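Local structure of Ser-thr phosphatase MSPP (Mycobacterium smegmatis, 2V06) at the magnesium ion site. The protein dephosphorylates phosphoserine and phosphothreonine in proteins as a metal-dependent phosphatase of the PPM (PP2C) family. Sequence-based numbering; all coordinates share one arbitrary frame.

The magnesium ion site. Residues 18, 22-23, 36-38, 153, 185-187, 224-225. With MG (magnesium ion), chain B; MG (magnesium ion), chain C.
Asp36, near the end of strand 31-38, joins the two magnesium ions of this PPM phosphatase centre by giving one carboxylate oxygen to each. Its CG lies anti to the backbone N (chi1 -179°), so that OD1 reaches MG (chain C) at 2.0 Å while OD2 binds MG (chain B). Water 3 also bridges them, 2.2 Å from MG (chain B) and equally far from MG (chain C), and the ions stand 3.8 Å apart. MG (chain B) is completed to a near octahedron by Asp186 OD1, Asp224 OD2 and waters 1 and 2, each aspartate binding through one oxygen. MG (chain C) depends more on solvent: beside Asp36 it takes the backbone carbonyl O of Gly37 and waters 4, 5 and 6.

The non-coordinating oxygens of Asp186 and Asp224, with second-shell side chains, order the metal-bound waters. Asp224 OD1 lies 2.6 Å from the bridging water 3; it is met from above its carboxylate plane by the backbone N of Asn225 and sits over one face of the Arg18 guanidinium, whose charge may temper its basicity. Asp186 OD2 pairs with water 2 and, through its anti lone pair, receives a nearly straight bond (170° at H) from Arg153 NH1, with OD2 lying at the edge of the guanidinium, in its plane. Asp23 touches no metal; its OD1 holds waters 1 and 4, while Ser185 OG donates to OD2 at 2.7 Å and helps fix the carboxylate. Asn225 OD1 also meets water 4, and Gln22 OE1 meets water 6.

The site illustrates how a carboxylate can bind metal through one oxygen and position metal-bound water with the other. In this family the metal-bridging water is the likely nucleophile that attacks the phosphoserine or phosphothreonine phosphate, so the site forms the catalytic centre.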
loop_
_atom_site.group_PDB
_atom_site.type_symbol
_atom_site.label_atom_id
_atom_site.label_comp_id
_atom_site.label_asym_id
_atom_site.label_seq_id
_atom_site.Cartn_x
_atom_site.Cartn_y
_atom_site.Cartn_z
ATOM N N ARG A 18 -0.163 14.231 -12.762
ATOM C CA ARG A 18 -0.168 14.864 -11.454
ATOM C C ARG A 18 0.961 15.861 -11.295
ATOM O O ARG A 18 2.062 15.645 -11.783
ATOM C CB ARG A 18 -0.084 13.812 -10.354
ATOM C CG ARG A 18 -1.207 12.803 -10.288
ATOM C CD ARG A 18 -2.608 13.442 -10.239
ATOM N NE ARG A 18 -3.637 12.427 -10.074
ATOM C CZ ARG A 18 -4.219 12.017 -8.971
ATOM N NH1 ARG A 18 -3.877 12.502 -7.810
ATOM N NH2 ARG A 18 -5.176 11.065 -8.990
ATOM N N GLN A 22 2.569 12.441 -4.455
ATOM C CA GLN A 22 2.156 12.408 -3.051
ATOM C C GLN A 22 2.184 10.981 -2.507
ATOM O O GLN A 22 1.735 10.785 -1.369
ATOM C CB GLN A 22 0.812 13.042 -2.856
ATOM C CG GLN A 22 0.728 14.463 -3.433
ATOM C CD GLN A 22 -0.559 15.146 -3.008
ATOM O OE1 GLN A 22 -1.629 14.541 -3.105
ATOM N NE2 GLN A 22 -0.443 16.395 -2.618
ATOM N N ASP A 23 2.657 10.028 -3.259
ATOM C CA ASP A 23 2.880 8.694 -2.762
ATOM C C ASP A 23 4.230 8.629 -2.051
ATOM O O ASP A 23 5.170 9.401 -2.321
ATOM C CB ASP A 23 2.921 7.659 -3.883
ATOM C CG ASP A 23 1.625 7.236 -4.557
ATOM O OD1 ASP A 23 0.524 7.703 -4.181
ATOM O OD2 ASP A 23 1.751 6.377 -5.476
ATOM N N ASP A 36 -0.301 6.575 0.220
ATOM C CA ASP A 36 -0.799 7.439 -0.839
ATOM C C ASP A 36 -1.423 8.670 -0.205
ATOM O O ASP A 36 -2.530 8.619 0.332
ATOM C CB ASP A 36 -1.818 6.646 -1.701
ATOM C CG ASP A 36 -2.380 7.456 -2.846
ATOM O OD1 ASP A 36 -2.205 8.696 -2.820
ATOM O OD2 ASP A 36 -3.028 6.864 -3.749
ATOM N N GLY A 37 -0.709 9.774 -0.281
ATOM C CA GLY A 37 -1.189 11.034 0.257
ATOM C C GLY A 37 -2.195 11.677 -0.667
ATOM O O GLY A 37 -2.216 11.490 -1.875
ATOM N N PHE A 38 -3.028 12.518 -0.028
ATOM C CA PHE A 38 -4.014 13.335 -0.730
ATOM C C PHE A 38 -4.046 14.731 -0.129
ATOM O O PHE A 38 -3.746 14.891 1.064
ATOM C CB PHE A 38 -5.390 12.693 -0.732
ATOM C CG PHE A 38 -6.116 12.696 0.597
ATOM C CD1 PHE A 38 -6.894 13.750 1.042
ATOM C CD2 PHE A 38 -6.024 11.589 1.419
ATOM C CE1 PHE A 38 -7.521 13.735 2.246
ATOM C CE2 PHE A 38 -6.678 11.513 2.637
ATOM C CZ PHE A 38 -7.450 12.612 3.013
ATOM N N ARG A 153 -14.804 5.373 -6.441
ATOM C CA ARG A 153 -13.659 4.693 -5.847
ATOM C C ARG A 153 -12.652 5.667 -5.226
ATOM O O ARG A 153 -11.829 5.334 -4.392
ATOM C CB ARG A 153 -12.940 3.802 -6.858
ATOM C CG ARG A 153 -11.939 4.493 -7.723
ATOM C CD ARG A 153 -11.051 3.432 -8.358
ATOM N NE ARG A 153 -10.026 4.025 -9.219
ATOM C CZ ARG A 153 -8.898 4.541 -8.730
ATOM N NH1 ARG A 153 -8.627 4.546 -7.429
ATOM N NH2 ARG A 153 -8.004 5.049 -9.551
ATOM N N SER A 185 0.087 1.598 -4.572
ATOM C CA SER A 185 -0.942 2.621 -4.556
ATOM C C SER A 185 -1.981 2.296 -5.619
ATOM O O SER A 185 -1.736 1.504 -6.554
ATOM C CB SER A 185 -0.380 4.031 -4.720
ATOM O OG SER A 185 0.218 4.189 -5.971
ATOM N N ASP A 186 -3.137 2.942 -5.533
ATOM C CA ASP A 186 -4.194 2.808 -6.522
ATOM C C ASP A 186 -3.784 3.203 -7.927
ATOM O O ASP A 186 -4.474 2.828 -8.900
ATOM C CB ASP A 186 -5.437 3.543 -6.030
ATOM C CG ASP A 186 -5.325 5.047 -6.041
ATOM O OD1 ASP A 186 -4.200 5.594 -5.888
ATOM O OD2 ASP A 186 -6.387 5.701 -6.237
ATOM N N GLY A 187 -2.723 3.976 -8.118
ATOM C CA GLY A 187 -2.352 4.424 -9.458
ATOM C C GLY A 187 -2.040 3.278 -10.369
ATOM O O GLY A 187 -2.241 3.410 -11.598
ATOM N N ASP A 224 -2.513 8.906 -12.268
ATOM C CA ASP A 224 -2.147 9.075 -10.874
ATOM C C ASP A 224 -0.654 8.733 -10.685
ATOM O O ASP A 224 -0.026 8.153 -11.531
ATOM C CB ASP A 224 -3.036 8.218 -9.963
ATOM C CG ASP A 224 -3.033 8.536 -8.464
ATOM O OD1 ASP A 224 -2.433 9.571 -8.053
ATOM O OD2 ASP A 224 -3.703 7.764 -7.741
ATOM N N ASN A 225 -0.159 9.124 -9.514
ATOM C CA ASN A 225 1.111 8.586 -9.019
ATOM C C ASN A 225 0.955 7.051 -8.888
ATOM O O ASN A 225 -0.106 6.576 -8.437
ATOM C CB ASN A 225 1.441 9.129 -7.665
ATOM C CG ASN A 225 1.329 10.650 -7.547
ATOM O OD1 ASN A 225 0.926 11.157 -6.491
ATOM N ND2 ASN A 225 1.725 11.377 -8.584
HETATM MG MG MG B . -3.498 7.436 -5.677
HETATM MG MG MG C . -2.462 10.485 -3.702
HETATM O O HOH W 1 -1.457 7.094 -6.064
HETATM O O HOH W 2 -5.467 7.922 -5.143
HETATM O O HOH W 3 -3.135 9.609 -5.551
HETATM O O HOH W 4 -0.484 10.223 -4.283
HETATM O O HOH W 5 -4.481 10.472 -3.248
HETATM O O HOH W 6 -2.442 12.361 -4.559
#